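Local atomic coordinates of methylxanthine N1-demethylase NdmA (Pseudomonas putida, PDB entry 6ICN), a protein that catalyses the N1-demethylation of caffeine to theobromine and formaldehyde, as a Rieske non-heme iron oxygenase that opens the bacterial breakdown of caffeine. Residues G218-T226 with I238-M247. Residues are numbered along the deposited sequence; the frame is centred on the assembly and turned at random.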
loop_
_atom_site.group_PDB
_atom_site.type_symbol
_atom_site.label_atom_id
_atom_site.label_comp_id
_atom_site.label_asym_id
_atom_site.label_seq_id
_atom_site.Cartn_x
_atom_site.Cartn_y
_atom_site.Cartn_z
ATOM N N GLY A 218 48.601 -9.079 -6.649
ATOM C CA GLY A 218 47.370 -8.321 -6.807
ATOM C C GLY A 218 46.453 -8.346 -5.602
ATOM O O GLY A 218 45.259 -8.034 -5.737
ATOM N N GLN A 219 46.976 -8.703 -4.432
ATOM C CA GLN A 219 46.222 -8.765 -3.191
ATOM C C GLN A 219 46.867 -7.869 -2.146
ATOM O O GLN A 219 48.095 -7.757 -2.083
ATOM C CB GLN A 219 46.159 -10.194 -2.644
ATOM C CG GLN A 219 45.768 -11.235 -3.691
ATOM C CD GLN A 219 46.096 -12.645 -3.245
ATOM O OE1 GLN A 219 46.886 -12.847 -2.324
ATOM N NE2 GLN A 219 45.490 -13.628 -3.897
ATOM N N PHE A 220 46.039 -7.236 -1.316
ATOM C CA PHE A 220 46.517 -6.649 -0.075
ATOM C C PHE A 220 46.456 -7.712 1.013
ATOM O O PHE A 220 45.414 -8.354 1.203
ATOM C CB PHE A 220 45.669 -5.435 0.318
ATOM C CG PHE A 220 46.388 -4.114 0.206
ATOM C CD1 PHE A 220 47.745 -4.018 0.483
ATOM C CD2 PHE A 220 45.699 -2.957 -0.145
ATOM C CE1 PHE A 220 48.409 -2.793 0.394
ATOM C CE2 PHE A 220 46.364 -1.725 -0.243
ATOM C CZ PHE A 220 47.715 -1.652 0.025
ATOM N N ARG A 221 47.564 -7.901 1.733
ATOM C CA ARG A 221 47.623 -8.856 2.832
ATOM C C ARG A 221 48.019 -8.138 4.113
ATOM O O ARG A 221 48.991 -7.370 4.124
ATOM C CB ARG A 221 48.612 -9.989 2.532
ATOM C CG ARG A 221 48.288 -10.756 1.263
ATOM C CD ARG A 221 49.041 -12.051 1.194
ATOM N NE ARG A 221 48.769 -12.736 -0.061
ATOM C CZ ARG A 221 49.262 -13.928 -0.374
ATOM N NH1 ARG A 221 50.051 -14.560 0.485
ATOM N NH2 ARG A 221 48.962 -14.488 -1.539
ATOM N N PHE A 222 47.263 -8.379 5.184
ATOM C CA PHE A 222 47.572 -7.794 6.487
ATOM C C PHE A 222 46.843 -8.572 7.579
ATOM O O PHE A 222 45.837 -9.243 7.321
ATOM C CB PHE A 222 47.236 -6.287 6.541
ATOM C CG PHE A 222 45.840 -5.923 6.049
ATOM C CD1 PHE A 222 45.604 -5.659 4.703
ATOM C CD2 PHE A 222 44.797 -5.794 6.947
ATOM C CE1 PHE A 222 44.319 -5.303 4.260
ATOM C CE2 PHE A 222 43.507 -5.440 6.522
ATOM C CZ PHE A 222 43.270 -5.202 5.177
ATOM N N VAL A 223 47.377 -8.483 8.806
ATOM C CA VAL A 223 46.908 -9.257 9.956
ATOM C C VAL A 223 46.607 -8.324 11.128
ATOM O O VAL A 223 47.343 -7.361 11.373
ATOM C CB VAL A 223 47.944 -10.331 10.357
ATOM C CG1 VAL A 223 47.475 -11.126 11.572
ATOM C CG2 VAL A 223 48.224 -11.261 9.187
ATOM N N TYR A 224 45.528 -8.614 11.860
ATOM C CA TYR A 224 45.042 -7.763 12.950
ATOM C C TYR A 224 44.554 -8.648 14.088
ATOM O O TYR A 224 43.603 -9.416 13.916
ATOM C CB TYR A 224 43.922 -6.838 12.450
ATOM C CG TYR A 224 43.180 -6.017 13.501
ATOM C CD1 TYR A 224 43.780 -5.666 14.710
ATOM C CD2 TYR A 224 41.872 -5.582 13.273
ATOM C CE1 TYR A 224 43.097 -4.917 15.665
ATOM C CE2 TYR A 224 41.182 -4.823 14.223
ATOM C CZ TYR A 224 41.803 -4.494 15.416
ATOM O OH TYR A 224 41.140 -3.745 16.370
ATOM N N ASP A 225 45.191 -8.537 15.255
ATOM C CA ASP A 225 44.751 -9.262 16.451
ATOM C C ASP A 225 43.798 -8.364 17.232
ATOM O O ASP A 225 44.229 -7.424 17.907
ATOM C CB ASP A 225 45.946 -9.685 17.297
ATOM C CG ASP A 225 46.893 -10.591 16.540
ATOM O OD1 ASP A 225 46.408 -11.564 15.918
ATOM O OD2 ASP A 225 48.116 -10.329 16.557
ATOM N N THR A 226 42.494 -8.654 17.138
ATOM C CA THR A 226 41.477 -7.843 17.802
ATOM C C THR A 226 41.558 -8.011 19.323
ATOM O O THR A 226 42.177 -8.960 19.822
ATOM C CB THR A 226 40.077 -8.217 17.299
ATOM O OG1 THR A 226 39.770 -9.573 17.664
ATOM C CG2 THR A 226 39.991 -8.055 15.778
ATOM N N ILE A 238 35.205 -13.050 16.127
ATOM C CA ILE A 238 36.194 -12.164 16.731
ATOM C C ILE A 238 37.402 -12.997 17.137
ATOM O O ILE A 238 37.258 -14.022 17.815
ATOM C CB ILE A 238 35.607 -11.405 17.937
ATOM C CG1 ILE A 238 34.739 -10.233 17.456
ATOM C CG2 ILE A 238 36.712 -10.921 18.857
ATOM C CD1 ILE A 238 35.529 -9.107 16.805
ATOM N N GLY A 239 38.589 -12.564 16.714
ATOM C CA GLY A 239 39.811 -13.277 17.039
ATOM C C GLY A 239 41.014 -12.711 16.313
ATOM O O GLY A 239 41.103 -11.495 16.114
ATOM N N SER A 240 41.952 -13.573 15.916
ATOM C CA SER A 240 43.080 -13.138 15.100
ATOM C C SER A 240 42.655 -13.087 13.633
ATOM O O SER A 240 42.230 -14.105 13.075
ATOM C CB SER A 240 44.269 -14.076 15.287
ATOM O OG SER A 240 45.257 -13.786 14.314
ATOM N N PHE A 241 42.786 -11.910 13.011
ATOM C CA PHE A 241 42.256 -11.627 11.675
ATOM C C PHE A 241 43.377 -11.658 10.638
ATOM O O PHE A 241 44.318 -10.866 10.731
ATOM C CB PHE A 241 41.607 -10.240 11.625
ATOM C CG PHE A 241 40.244 -10.141 12.263
ATOM C CD1 PHE A 241 39.699 -11.186 12.981
ATOM C CD2 PHE A 241 39.503 -8.965 12.122
ATOM C CE1 PHE A 241 38.444 -11.064 13.556
ATOM C CE2 PHE A 241 38.245 -8.837 12.695
ATOM C CZ PHE A 241 37.717 -9.892 13.412
ATOM N N SER A 242 43.240 -12.493 9.608
ATOM C CA SER A 242 44.175 -12.489 8.485
ATOM C C SER A 242 43.429 -12.144 7.201
ATOM O O SER A 242 42.570 -12.917 6.763
ATOM C CB SER A 242 44.877 -13.841 8.347
ATOM O OG SER A 242 45.679 -13.850 7.187
ATOM N N TYR A 243 43.764 -10.998 6.600
ATOM C CA TYR A 243 43.083 -10.492 5.411
ATOM C C TYR A 243 43.886 -10.787 4.154
ATOM O O TYR A 243 45.085 -10.488 4.090
ATOM C CB TYR A 243 42.873 -8.978 5.488
ATOM C CG TYR A 243 41.953 -8.465 6.570
ATOM C CD1 TYR A 243 42.409 -8.300 7.872
ATOM C CD2 TYR A 243 40.633 -8.104 6.280
ATOM C CE1 TYR A 243 41.584 -7.796 8.866
ATOM C CE2 TYR A 243 39.797 -7.593 7.269
ATOM C CZ TYR A 243 40.284 -7.447 8.560
ATOM O OH TYR A 243 39.477 -6.958 9.554
ATOM N N THR A 244 43.207 -11.301 3.131
ATOM C CA THR A 244 43.749 -11.392 1.780
ATOM C C THR A 244 42.741 -10.715 0.869
ATOM O O THR A 244 41.653 -11.257 0.638
ATOM C CB THR A 244 43.969 -12.840 1.351
ATOM O OG1 THR A 244 44.771 -13.509 2.324
ATOM C CG2 THR A 244 44.644 -12.883 -0.005
ATOM N N CYS A 245 43.077 -9.532 0.377
ATOM C CA CYS A 245 42.113 -8.691 -0.333
ATOM C C CYS A 245 42.494 -8.649 -1.805
ATOM O O CYS A 245 43.408 -7.917 -2.191
ATOM C CB CYS A 245 42.074 -7.288 0.263
ATOM S SG CYS A 245 41.721 -7.243 2.043
ATOM N N SER A 246 41.793 -9.434 -2.623
ATOM C CA SER A 246 42.008 -9.414 -4.071
ATOM C C SER A 246 41.505 -8.093 -4.644
ATOM O O SER A 246 40.303 -7.810 -4.613
ATOM C CB SER A 246 41.301 -10.595 -4.731
ATOM O OG SER A 246 41.844 -11.827 -4.284
ATOM N N MET A 247 42.413 -7.273 -5.166
ATOM C CA MET A 247 42.016 -5.942 -5.642
ATOM C C MET A 247 41.125 -6.066 -6.854
ATOM O O MET A 247 41.375 -6.919 -7.711
ATOM C CB MET A 247 43.244 -5.076 -5.967
ATOM C CG MET A 247 44.075 -4.771 -4.726
ATOM S SD MET A 247 43.206 -3.604 -3.626
ATOM C CE MET A 247 43.353 -2.122 -4.576
HETATM O O HOH W 1 43.432 -8.677 -8.202
HETATM O O HOH W 2 43.785 -12.869 -6.241
#
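Two neighbouring antiparallel strands of the catalytic-domain sheet, 219-225 and 239-246, pair here, with Phe222 and Tyr243 stacked on the face that carries the aromatic residues. Hydrogen-bonded pairs Phe220-Cys245, Phe222-Tyr243 and Tyr224-Phe241 each exchange two backbone bonds, and Met247 N to Gly218 O continues the ladder. The flat Phe222 and Tyr243 rings suit this buried face because they can lie nearly parallel, in an offset stack with centroids 4.6 Å apart and planes at 21°; CE2 of Phe222 sits over the rim of the tyrosine ring, 3.3 Å from Tyr243 CD1. Phe222 gets there by placing CG between its backbone N and carbonyl carbon (chi1 50°), which brings the ring back over Tyr243, and Tyr243 CB lies over one face of the Phe222 ring. At the far end threonine suits its place by offering two branches: Thr226 OG1 donates to Gly239 O at 2.8 Å, while the methyl CG2 stands over the centre of the Phe241 ring, 3.7 Å from its centroid, as a CH-pi contact.

The other face is mostly polar. OE1 of Gln219 accepts from both Arg221 NE (2.9 Å) and Arg221 NH2 (2.8 Å), lying at the edge of the guanidinium in its plane, and the methyl CG2 of Thr244 packs against this amide oxygen across the strands. Gln219 NE2 reaches a water shared with Ser246 OG, which is also hydrogen-bonded to Tyr156 N. An alanine in place of Gln219 would probably leave the guanidinium without its shared acceptor, freer to swing, and deprive the Thr244 methyl of its closest neighbour across the strands. Further along, Ser240 OG donates to Asp225 OD1 at 3.0 Å. The chemistry thus divides by face: Gln219-Arg221 braces one strand while Ser240-Asp225 and the shared water join the two, and on the aromatic face the Thr226 methyl probably helps hold Phe241, which lines the caffeine pocket.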